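Side-chain contacts in acarbose Kinase Mak1 (Uncultured bacterium, PDB 6WB4), which phosphorylates the antidiabetic drug acarbose, probably at the expense of ATP, and so is linked to resistance to the drug in the human microbiome: residues 58-63 with 95-100; 117-122 with 127-132; 263-268 with 295-300. All blocks are in the same frame, centred on the assembly; numbering follows the deposited sequence.

Interaction 1 of 3, residues 58-63 with 95-100; sequences TVVGHT and DAYSAA. With CA (calcium ion), chain J; AC1 (4,6-dideoxy-4-{[(1S,4R,5S,6S)-4,5,6-trihydroxy-3-(hydroxymethyl)cyclohex-2-en-1-yl]amino}-alpha-D-glucopyranose), chain D.
Val60, the last residue of strand 57-60, sets its two methyl groups against helix 88-100, one on Ala96 and the other near Tyr97. With CG1 anti to the backbone N (chi1 -174°), CG2 lies opposite the carbonyl carbon and meets Ala96 CB at 3.7 Å, methyl against methyl. CG1 approaches the Tyr97 ring obliquely, in a looser contact of 4.5 Å to CE1. Tyr97 leaves the helix to one side of the strand, and its ring reaches back to the valine. Val32 and Asn65 also pack on Val60, while Ile102 and the same Asn65 touch Tyr97, so the small contact is part of a wider buried layer. It joins an outer strand of the four-stranded sheet, the lid of the pfkB (ribokinase-like) fold, to a helix of the larger alpha/beta part. Just beyond Val60 the chain turns into the sugar pocket. His62 NE2 shares a hydrogen bond of 2.8 Å with O4 of the acarviosine unit (angle 151°), and the hydroxymethyl carbon C6B of its cyclitol lies at the ring edge, in its plane. Thr63 CG2 rests 3.5 Å from the sugar C6, and the backbone Thr63 O binds a calcium ion at 2.6 Å; two waters add to its shell. Across the contact itself only carbon meets carbon. Such packing is undirected, unlike a hydrogen bond; it seats the buried end of the strand on the helix, and the polar His62 and Thr63 follow directly after it into the pocket.

Interaction 2 of 3, residues 117-122 with 127-132; sequences VNLVTE and MSLYDP. With AC1 (4,6-dideoxy-4-{[(1S,4R,5S,6S)-4,5,6-trihydroxy-3-(hydroxymethyl)cyclohex-2-en-1-yl]amino}-alpha-D-glucopyranose), chain D.
Leu119 and Leu129 both turn CG opposite their carbonyl carbon (chi1 -54° and -50°), which brings their CD1 methyls diagonally within 4.4 Å of each other across two neighbouring strands. Val117 CG1 joins them, 4.3 Å from Leu129 CD1. Met127, a selenomethionine, adds its CB 4.3 Å from Leu119 CB, while the rest of its extended chain leads off from the pair. The strands run at 169°, as an antiparallel beta hairpin, and belong to the lid sheet of the ribokinase-like fold. Val117 with Leu129 and Leu119 with Met127 are hydrogen-bonded pairs, each joined by two backbone bonds. Between them, Asn118 and Ser128 form a non-hydrogen-bonded pair on the other face, where Asn118 CA approaches Met127 O at 3.4 Å in a CA-H...O contact. That face looks onto the ligand: Ser128 OG makes a weak hydrogen bond of 3.5 Å to O3B of the acarviosine unit, and O2B lies above one face of the Tyr130 ring, toward its rim. Residues 128-130 also pair in parallel with a strand of the second subunit, so that the sheet runs on across the interface, and Leu129 packs there on Met51 of that subunit.

Interaction 3 of 3, residues 263-268 with 295-300; sequences NGAGDS and AWACGT. With ATP (adenosine-5'-triphosphate), chain H.
Ala265 and Ser268, on the first turn of helix 265-280, press against Ala297 and Cys298 at the end of helix 283-298. The turn belongs to the glycine-rich GAGD signature of pfkB kinases, whose helix start forms the anion hole for the phosphates. Gly264 is the N-cap; its positive phi of 104° bends the chain into the helix and sets its N 3.7 Å from O1G of the gamma-phosphate. Ala265 has neighbours on two fronts. Its CB touches Cys298 SG at 3.8 Å and the ribose O4' of ATP at 3.5 Å, and its CA packs on Ala297 CB. Gly266, without a side chain, lets the triphosphate lie close to the helix, with its N 3.7 Å from the bridging O3B. The helix N terminus thus points its backbone N-H groups at the phosphates, and its dipole would probably help to offset their charge. Asp267 holds OD1 3.5 Å from O3G, while OD2 has a weak hydrogen bond to His62 ND1; the acid therefore stands between the nucleotide and the sugar pocket, in the position where ribokinase relatives have their general base. Ser268, its OG opposite the carbonyl carbon (chi1 -66°), lays that oxygen against Ala297 CB at 3.5 Å, and Phe307 also packs on Ser268. On the second helix, Cys298 is also anchored by backbone hydrogen bonds to Val260 and Asp261. Its SG sits squarely over one face of the adenine, 3.3 Å from C5.

Overall arrangement
From the N terminus the three contacts follow in series; none nests in or crosses another. Interaction 1 closes a 31-residue loop, holding helix 65-73, strand 78-84 and the first half of helix 88-100, and docks strand 57-60 on that last helix. Interaction 2 closes only the short hairpin turn within the lid, at the edge that meets the second subunit. Interaction 3 closes a nearly all-helical loop late in the chain, in the nucleotide-binding half. Interactions 1 and 2 reach the same sheet and the same acarviosine unit, their centres 17 Å apart. Interactions 1 and 3 touch directly, where His62 meets Asp267, so the sugar and ATP sites adjoin.

Interaction 1 of 3, residues 58-63 with 95-100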
loop_
_atom_site.group_PDB
_atom_site.type_symbol
_atom_site.label_atom_id
_atom_site.label_comp_id
_atom_site.label_asym_id
_atom_site.label_seq_id
_atom_site.Cartn_x
_atom_site.Cartn_y
_atom_site.Cartn_z
ATOM N N THR B 58 -6.087 2.292 3.735
ATOM C CA THR B 58 -5.982 0.867 4.015
ATOM C C THR B 58 -7.323 0.280 4.441
ATOM O O THR B 58 -7.886 0.704 5.442
ATOM C CB THR B 58 -4.958 0.585 5.126
ATOM O OG1 THR B 58 -3.673 1.091 4.743
ATOM C CG2 THR B 58 -4.854 -0.901 5.379
ATOM N N VAL B 59 -7.828 -0.697 3.685
ATOM C CA VAL B 59 -9.066 -1.400 4.042
ATOM C C VAL B 59 -8.980 -2.918 3.860
ATOM O O VAL B 59 -8.049 -3.435 3.239
ATOM C CB VAL B 59 -10.283 -0.896 3.226
ATOM C CG1 VAL B 59 -10.405 0.616 3.295
ATOM C CG2 VAL B 59 -10.219 -1.387 1.797
ATOM N N VAL B 60 -9.977 -3.621 4.388
ATOM C CA VAL B 60 -10.117 -5.052 4.168
ATOM C C VAL B 60 -10.550 -5.255 2.732
ATOM O O VAL B 60 -11.389 -4.517 2.231
ATOM C CB VAL B 60 -11.162 -5.685 5.144
ATOM C CG1 VAL B 60 -11.215 -7.202 5.011
ATOM C CG2 VAL B 60 -10.884 -5.264 6.565
ATOM N N GLY B 61 -9.936 -6.206 2.037
ATOM C CA GLY B 61 -10.281 -6.422 0.644
ATOM C C GLY B 61 -11.706 -6.932 0.499
ATOM O O GLY B 61 -12.475 -6.923 1.458
ATOM N N HIS B 62 -12.052 -7.464 -0.666
ATOM C CA HIS B 62 -13.431 -7.882 -0.874
ATOM C C HIS B 62 -13.606 -9.377 -1.136
ATOM O O HIS B 62 -14.733 -9.862 -1.231
ATOM C CB HIS B 62 -14.041 -7.080 -2.031
ATOM C CG HIS B 62 -13.450 -7.405 -3.370
ATOM N ND1 HIS B 62 -13.673 -8.604 -4.012
ATOM C CD2 HIS B 62 -12.647 -6.686 -4.189
ATOM C CE1 HIS B 62 -13.024 -8.614 -5.164
ATOM N NE2 HIS B 62 -12.395 -7.461 -5.295
ATOM N N THR B 63 -12.501 -10.108 -1.196
ATOM C CA THR B 63 -12.500 -11.428 -1.799
ATOM C C THR B 63 -13.341 -12.440 -1.015
ATOM O O THR B 63 -14.186 -13.160 -1.596
ATOM C CB THR B 63 -11.051 -11.931 -1.927
ATOM O OG1 THR B 63 -10.303 -10.992 -2.706
ATOM C CG2 THR B 63 -10.996 -13.302 -2.580
ATOM N N ASP B 95 -10.992 -6.140 13.972
ATOM C CA ASP B 95 -11.766 -4.980 14.415
ATOM C C ASP B 95 -12.816 -4.590 13.394
ATOM O O ASP B 95 -13.900 -4.128 13.743
ATOM C CB ASP B 95 -10.842 -3.801 14.699
ATOM C CG ASP B 95 -9.865 -4.100 15.812
ATOM O OD1 ASP B 95 -10.163 -5.012 16.619
ATOM O OD2 ASP B 95 -8.822 -3.420 15.889
ATOM N N ALA B 96 -12.478 -4.762 12.124
ATOM C CA ALA B 96 -13.412 -4.475 11.046
ATOM C C ALA B 96 -14.595 -5.441 11.089
ATOM O O ALA B 96 -15.740 -5.033 10.897
ATOM C CB ALA B 96 -12.707 -4.552 9.694
ATOM N N TYR B 97 -14.327 -6.722 11.332
ATOM C CA TYR B 97 -15.424 -7.688 11.438
ATOM C C TYR B 97 -16.259 -7.445 12.691
ATOM O O TYR B 97 -17.483 -7.609 12.675
ATOM C CB TYR B 97 -14.887 -9.127 11.419
ATOM C CG TYR B 97 -14.767 -9.657 10.009
ATOM C CD1 TYR B 97 -13.724 -9.237 9.183
ATOM C CD2 TYR B 97 -15.698 -10.544 9.490
ATOM C CE1 TYR B 97 -13.611 -9.685 7.888
ATOM C CE2 TYR B 97 -15.594 -11.006 8.190
ATOM C CZ TYR B 97 -14.546 -10.573 7.394
ATOM O OH TYR B 97 -14.426 -11.020 6.099
ATOM N N SER B 98 -15.610 -7.029 13.773
ATOM C CA SER B 98 -16.355 -6.763 14.991
ATOM C C SER B 98 -17.324 -5.592 14.787
ATOM O O SER B 98 -18.502 -5.701 15.102
ATOM C CB SER B 98 -15.394 -6.485 16.144
ATOM O OG SER B 98 -16.118 -6.212 17.326
ATOM N N ALA B 99 -16.828 -4.503 14.203
ATOM C CA ALA B 99 -17.634 -3.313 13.908
ATOM C C ALA B 99 -18.798 -3.599 12.948
ATOM O O ALA B 99 -19.820 -2.916 12.992
ATOM C CB ALA B 99 -16.759 -2.214 13.347
ATOM N N ALA B 100 -18.629 -4.588 12.076
ATOM C CA ALA B 100 -19.673 -4.986 11.123
ATOM C C ALA B 100 -20.688 -5.970 11.708
ATOM O O ALA B 100 -21.732 -6.228 11.110
ATOM C CB ALA B 100 -19.032 -5.595 9.883
HETATM CA CA CA J . -15.287 -15.252 -2.701
HETATM C C1 AC1 D . -8.065 -16.236 -8.479
HETATM O O2 AC1 D . -7.450 -15.493 -10.705
HETATM C C2 AC1 D . -8.268 -15.192 -9.565
HETATM C C4A AC1 D . -9.386 -8.509 -7.383
HETATM C C3 AC1 D . -7.968 -13.783 -9.066
HETATM O O3 AC1 D . -8.483 -12.858 -10.034
HETATM C C4 AC1 D . -8.588 -13.489 -7.697
HETATM N N4A AC1 D . -7.874 -12.385 -7.072
HETATM C C5 AC1 D . -8.589 -14.681 -6.735
HETATM O O5 AC1 D . -8.917 -15.907 -7.384
HETATM C C6 AC1 D . -9.613 -14.485 -5.624
HETATM C C1B AC1 D . -8.085 -11.025 -7.542
HETATM C C2B AC1 D . -7.617 -9.994 -6.502
HETATM O O2B AC1 D . -7.122 -10.655 -5.329
HETATM C C3B AC1 D . -8.705 -8.996 -6.114
HETATM O O3B AC1 D . -8.149 -7.901 -5.369
HETATM O O4 AC1 D . -10.250 -7.397 -7.132
HETATM C C5B AC1 D . -10.169 -9.693 -7.832
HETATM C C7B AC1 D . -9.531 -10.853 -7.959
HETATM C C6B AC1 D . -11.650 -9.624 -8.100
HETATM O O6B AC1 D . -12.279 -10.743 -7.456
HETATM O O HOH W 1 -13.893 -15.879 -4.290
HETATM O O HOH W 2 -16.995 -14.605 -4.277
#

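Interaction 2 of 3, residues 117-122 with 127-132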
loop_
_atom_site.group_PDB
_atom_site.type_symbol
_atom_site.label_atom_id
_atom_site.label_comp_id
_atom_site.label_asym_id
_atom_site.label_seq_id
_atom_site.Cartn_x
_atom_site.Cartn_y
_atom_site.Cartn_z
ATOM N N VAL B 117 -1.590 -4.207 -2.817
ATOM C CA VAL B 117 -1.653 -2.815 -3.228
ATOM C C VAL B 117 -2.513 -2.789 -4.487
ATOM O O VAL B 117 -2.289 -3.566 -5.416
ATOM C CB VAL B 117 -0.263 -2.186 -3.472
ATOM C CG1 VAL B 117 -0.384 -0.910 -4.305
ATOM C CG2 VAL B 117 0.452 -1.921 -2.139
ATOM N N ASN B 118 -3.556 -1.962 -4.461
ATOM C CA ASN B 118 -4.477 -1.829 -5.583
ATOM C C ASN B 118 -4.341 -0.478 -6.246
ATOM O O ASN B 118 -4.530 0.557 -5.607
ATOM C CB ASN B 118 -5.930 -2.012 -5.144
ATOM C CG ASN B 118 -6.193 -3.362 -4.529
ATOM O OD1 ASN B 118 -7.060 -3.502 -3.670
ATOM N ND2 ASN B 118 -5.448 -4.366 -4.961
ATOM N N LEU B 119 -4.008 -0.485 -7.527
ATOM C CA LEU B 119 -3.933 0.749 -8.288
ATOM C C LEU B 119 -5.241 0.981 -9.027
ATOM O O LEU B 119 -5.645 0.168 -9.859
ATOM C CB LEU B 119 -2.757 0.704 -9.257
ATOM C CG LEU B 119 -1.426 0.375 -8.575
ATOM C CD1 LEU B 119 -0.282 0.361 -9.587
ATOM C CD2 LEU B 119 -1.154 1.371 -7.448
ATOM N N VAL B 120 -5.923 2.071 -8.687
ATOM C CA VAL B 120 -7.197 2.398 -9.313
ATOM C C VAL B 120 -7.176 3.820 -9.885
ATOM O O VAL B 120 -6.460 4.692 -9.386
ATOM C CB VAL B 120 -8.368 2.250 -8.311
ATOM C CG1 VAL B 120 -8.370 0.859 -7.699
ATOM C CG2 VAL B 120 -8.295 3.306 -7.217
ATOM N N THR B 121 -7.941 4.052 -10.948
ATOM C CA THR B 121 -8.029 5.392 -11.519
ATOM C C THR B 121 -9.475 5.852 -11.553
ATOM O O THR B 121 -10.384 5.102 -11.203
ATOM C CB THR B 121 -7.466 5.477 -12.946
ATOM O OG1 THR B 121 -8.476 5.093 -13.884
ATOM C CG2 THR B 121 -6.233 4.601 -13.106
ATOM N N GLU B 122 -9.674 7.086 -12.000
ATOM C CA GLU B 122 -10.993 7.699 -12.070
ATOM C C GLU B 122 -11.986 6.943 -12.958
ATOM O O GLU B 122 -13.177 6.909 -12.654
ATOM C CB GLU B 122 -10.852 9.146 -12.545
ATOM C CG GLU B 122 -10.145 10.043 -11.529
ATOM C CD GLU B 122 -9.911 11.457 -12.039
ATOM O OE1 GLU B 122 -9.983 11.673 -13.269
ATOM O OE2 GLU B 122 -9.647 12.354 -11.208
HETATM N N MSE B 127 -6.000 -2.193 -10.884
HETATM C CA MSE B 127 -4.914 -3.158 -10.981
HETATM C C MSE B 127 -4.399 -3.570 -9.617
HETATM O O MSE B 127 -3.921 -2.739 -8.842
HETATM C CB MSE B 127 -3.753 -2.620 -11.795
HETATM C CG MSE B 127 -2.587 -3.590 -11.751
HETATM SE SE MSE B 127 -1.182 -3.277 -13.038
HETATM C CE MSE B 127 -0.305 -5.012 -12.901
ATOM N N SER B 128 -4.473 -4.867 -9.346
ATOM C CA SER B 128 -4.180 -5.389 -8.024
ATOM C C SER B 128 -2.832 -6.105 -7.968
ATOM O O SER B 128 -2.577 -7.042 -8.725
ATOM C CB SER B 128 -5.300 -6.332 -7.577
ATOM O OG SER B 128 -4.948 -7.029 -6.393
ATOM N N LEU B 129 -1.967 -5.644 -7.074
ATOM C CA LEU B 129 -0.702 -6.316 -6.822
ATOM C C LEU B 129 -0.849 -7.128 -5.537
ATOM O O LEU B 129 -0.766 -6.586 -4.435
ATOM C CB LEU B 129 0.422 -5.299 -6.708
ATOM C CG LEU B 129 0.430 -4.318 -7.883
ATOM C CD1 LEU B 129 1.345 -3.146 -7.591
ATOM C CD2 LEU B 129 0.854 -5.033 -9.161
ATOM N N TYR B 130 -1.072 -8.430 -5.696
ATOM C CA TYR B 130 -1.496 -9.295 -4.601
ATOM C C TYR B 130 -0.339 -10.036 -3.918
ATOM O O TYR B 130 0.421 -10.745 -4.569
ATOM C CB TYR B 130 -2.534 -10.283 -5.155
ATOM C CG TYR B 130 -3.148 -11.254 -4.172
ATOM C CD1 TYR B 130 -3.944 -10.810 -3.119
ATOM C CD2 TYR B 130 -2.973 -12.624 -4.325
ATOM C CE1 TYR B 130 -4.518 -11.704 -2.232
ATOM C CE2 TYR B 130 -3.546 -13.524 -3.445
ATOM C CZ TYR B 130 -4.316 -13.062 -2.402
ATOM O OH TYR B 130 -4.881 -13.968 -1.531
ATOM N N ASP B 131 -0.236 -9.895 -2.599
ATOM C CA ASP B 131 0.754 -10.629 -1.806
ATOM C C ASP B 131 0.053 -11.623 -0.884
ATOM O O ASP B 131 -0.429 -11.252 0.183
ATOM C CB ASP B 131 1.631 -9.658 -0.993
ATOM C CG ASP B 131 2.580 -10.368 -0.027
ATOM O OD1 ASP B 131 2.880 -11.570 -0.210
ATOM O OD2 ASP B 131 3.035 -9.713 0.936
ATOM N N PRO B 132 -0.017 -12.891 -1.311
ATOM C CA PRO B 132 -0.671 -13.989 -0.585
ATOM C C PRO B 132 0.043 -14.404 0.711
ATOM O O PRO B 132 -0.604 -14.986 1.584
ATOM C CB PRO B 132 -0.662 -15.136 -1.605
ATOM C CG PRO B 132 0.410 -14.791 -2.568
ATOM C CD PRO B 132 0.415 -13.304 -2.655
HETATM C C1 AC1 D . -8.065 -16.236 -8.479
HETATM O O2 AC1 D . -7.450 -15.493 -10.705
HETATM C C2 AC1 D . -8.268 -15.192 -9.565
HETATM C C4A AC1 D . -9.386 -8.509 -7.383
HETATM C C3 AC1 D . -7.968 -13.783 -9.066
HETATM O O3 AC1 D . -8.483 -12.858 -10.034
HETATM C C4 AC1 D . -8.588 -13.489 -7.697
HETATM N N4A AC1 D . -7.874 -12.385 -7.072
HETATM C C5 AC1 D . -8.589 -14.681 -6.735
HETATM O O5 AC1 D . -8.917 -15.907 -7.384
HETATM C C6 AC1 D . -9.613 -14.485 -5.624
HETATM C C1B AC1 D . -8.085 -11.025 -7.542
HETATM C C2B AC1 D . -7.617 -9.994 -6.502
HETATM O O2B AC1 D . -7.122 -10.655 -5.329
HETATM C C3B AC1 D . -8.705 -8.996 -6.114
HETATM O O3B AC1 D . -8.149 -7.901 -5.369
HETATM O O4 AC1 D . -10.250 -7.397 -7.132
HETATM C C5B AC1 D . -10.169 -9.693 -7.832
HETATM C C7B AC1 D . -9.531 -10.853 -7.959
HETATM C C6B AC1 D . -11.650 -9.624 -8.100
HETATM O O6B AC1 D . -12.279 -10.743 -7.456
#

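Interaction 3 of 3, residues 263-268 with 295-300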
loop_
_atom_site.group_PDB
_atom_site.type_symbol
_atom_site.label_atom_id
_atom_site.label_comp_id
_atom_site.label_asym_id
_atom_site.label_seq_id
_atom_site.Cartn_x
_atom_site.Cartn_y
_atom_site.Cartn_z
ATOM N N ASN B 263 -16.456 -3.083 -9.916
ATOM C CA ASN B 263 -15.561 -4.013 -9.239
ATOM C C ASN B 263 -16.114 -4.432 -7.895
ATOM O O ASN B 263 -16.403 -3.598 -7.040
ATOM C CB ASN B 263 -14.164 -3.412 -9.048
ATOM C CG ASN B 263 -13.303 -3.535 -10.288
ATOM O OD1 ASN B 263 -13.153 -2.581 -11.049
ATOM N ND2 ASN B 263 -12.745 -4.725 -10.505
ATOM N N GLY B 264 -16.288 -5.736 -7.725
ATOM C CA GLY B 264 -16.802 -6.268 -6.479
ATOM C C GLY B 264 -18.252 -6.663 -6.646
ATOM O O GLY B 264 -18.880 -7.188 -5.723
ATOM N N ALA B 265 -18.780 -6.409 -7.839
ATOM C CA ALA B 265 -20.179 -6.677 -8.138
ATOM C C ALA B 265 -20.483 -8.159 -7.955
ATOM O O ALA B 265 -21.499 -8.521 -7.362
ATOM C CB ALA B 265 -20.517 -6.228 -9.545
ATOM N N GLY B 266 -19.585 -9.005 -8.453
ATOM C CA GLY B 266 -19.740 -10.446 -8.367
ATOM C C GLY B 266 -19.995 -10.940 -6.956
ATOM O O GLY B 266 -20.809 -11.847 -6.749
ATOM N N ASP B 267 -19.352 -10.317 -5.974
ATOM C CA ASP B 267 -19.558 -10.722 -4.592
ATOM C C ASP B 267 -20.995 -10.462 -4.156
ATOM O O ASP B 267 -21.610 -11.277 -3.460
ATOM C CB ASP B 267 -18.590 -9.983 -3.678
ATOM C CG ASP B 267 -17.148 -10.170 -4.092
ATOM O OD1 ASP B 267 -16.841 -11.186 -4.761
ATOM O OD2 ASP B 267 -16.318 -9.309 -3.734
ATOM N N SER B 268 -21.543 -9.342 -4.605
ATOM C CA SER B 268 -22.917 -8.992 -4.281
ATOM C C SER B 268 -23.927 -9.861 -5.014
ATOM O O SER B 268 -24.994 -10.180 -4.476
ATOM C CB SER B 268 -23.172 -7.522 -4.583
ATOM O OG SER B 268 -22.397 -6.728 -3.704
ATOM N N ALA B 295 -26.426 -4.959 -9.437
ATOM C CA ALA B 295 -26.696 -3.586 -9.860
ATOM C C ALA B 295 -26.426 -2.584 -8.743
ATOM O O ALA B 295 -25.905 -1.489 -8.979
ATOM C CB ALA B 295 -28.122 -3.451 -10.340
ATOM N N TRP B 296 -26.776 -2.969 -7.524
ATOM C CA TRP B 296 -26.594 -2.083 -6.390
ATOM C C TRP B 296 -25.124 -1.769 -6.178
ATOM O O TRP B 296 -24.737 -0.598 -6.084
ATOM C CB TRP B 296 -27.185 -2.701 -5.126
ATOM C CG TRP B 296 -27.133 -1.784 -3.957
ATOM C CD1 TRP B 296 -26.153 -1.700 -3.006
ATOM C CD2 TRP B 296 -28.102 -0.789 -3.626
ATOM N NE1 TRP B 296 -26.469 -0.715 -2.088
ATOM C CE2 TRP B 296 -27.659 -0.139 -2.456
ATOM C CE3 TRP B 296 -29.310 -0.387 -4.205
ATOM C CZ2 TRP B 296 -28.381 0.884 -1.860
ATOM C CZ3 TRP B 296 -30.023 0.626 -3.612
ATOM C CH2 TRP B 296 -29.560 1.253 -2.452
ATOM N N ALA B 297 -24.307 -2.818 -6.151
ATOM C CA ALA B 297 -22.866 -2.673 -5.964
ATOM C C ALA B 297 -22.250 -1.745 -7.010
ATOM O O ALA B 297 -21.383 -0.934 -6.695
ATOM C CB ALA B 297 -22.191 -4.036 -6.005
ATOM N N CYS B 298 -22.701 -1.868 -8.252
ATOM C CA CYS B 298 -22.162 -1.071 -9.346
ATOM C C CYS B 298 -22.402 0.431 -9.201
ATOM O O CYS B 298 -21.670 1.238 -9.775
ATOM C CB CYS B 298 -22.747 -1.552 -10.665
ATOM S SG CYS B 298 -22.100 -3.130 -11.161
ATOM N N GLY B 299 -23.409 0.805 -8.419
ATOM C CA GLY B 299 -23.747 2.206 -8.251
ATOM C C GLY B 299 -23.057 2.820 -7.056
ATOM O O GLY B 299 -23.382 3.926 -6.633
ATOM N N THR B 300 -22.104 2.085 -6.500
ATOM C CA THR B 300 -21.361 2.543 -5.340
ATOM C C THR B 300 -19.894 2.669 -5.748
ATOM O O THR B 300 -19.405 1.930 -6.605
ATOM C CB THR B 300 -21.523 1.583 -4.124
ATOM O OG1 THR B 300 -21.421 2.326 -2.905
ATOM C CG2 THR B 300 -20.465 0.482 -4.120
HETATM P PG ATP H . -15.015 -9.855 -9.215
HETATM O O1G ATP H . -14.524 -8.451 -9.488
HETATM O O2G ATP H . -14.165 -10.950 -9.820
HETATM O O3G ATP H . -15.426 -10.102 -7.784
HETATM P PB ATP H . -16.429 -9.940 -11.648
HETATM O O1B ATP H . -15.645 -8.746 -12.143
HETATM O O2B ATP H . -16.093 -11.328 -12.146
HETATM O O3B ATP H . -16.397 -9.947 -10.036
HETATM P PA ATP H . -18.560 -9.333 -13.389
HETATM O O1A ATP H . -18.411 -10.565 -14.252
HETATM O O2A ATP H . -17.962 -8.023 -13.851
HETATM O O3A ATP H . -17.992 -9.671 -11.920
HETATM O "O5'" ATP H . -20.128 -9.100 -13.079
HETATM C "C5'" ATP H . -20.789 -9.882 -12.080
HETATM C "C4'" ATP H . -22.293 -9.607 -12.029
HETATM O "O4'" ATP H . -22.563 -8.310 -11.486
HETATM C "C3'" ATP H . -22.957 -9.666 -13.396
HETATM O "O3'" ATP H . -23.620 -10.915 -13.594
HETATM C "C2'" ATP H . -23.965 -8.535 -13.396
HETATM O "O2'" ATP H . -25.289 -9.029 -13.162
HETATM C "C1'" ATP H . -23.531 -7.611 -12.272
HETATM N N9 ATP H . -22.860 -6.482 -12.953
HETATM C C8 ATP H . -21.526 -6.310 -13.059
HETATM N N7 ATP H . -21.228 -5.188 -13.762
HETATM C C5 ATP H . -22.398 -4.627 -14.123
HETATM C C6 ATP H . -22.807 -3.424 -14.876
HETATM N N6 ATP H . -21.880 -2.585 -15.393
HETATM N N1 ATP H . -24.131 -3.198 -15.028
HETATM C C2 ATP H . -25.059 -4.029 -14.512
HETATM N N3 ATP H . -24.761 -5.139 -13.816
HETATM C C4 ATP H . -23.471 -5.483 -13.590
#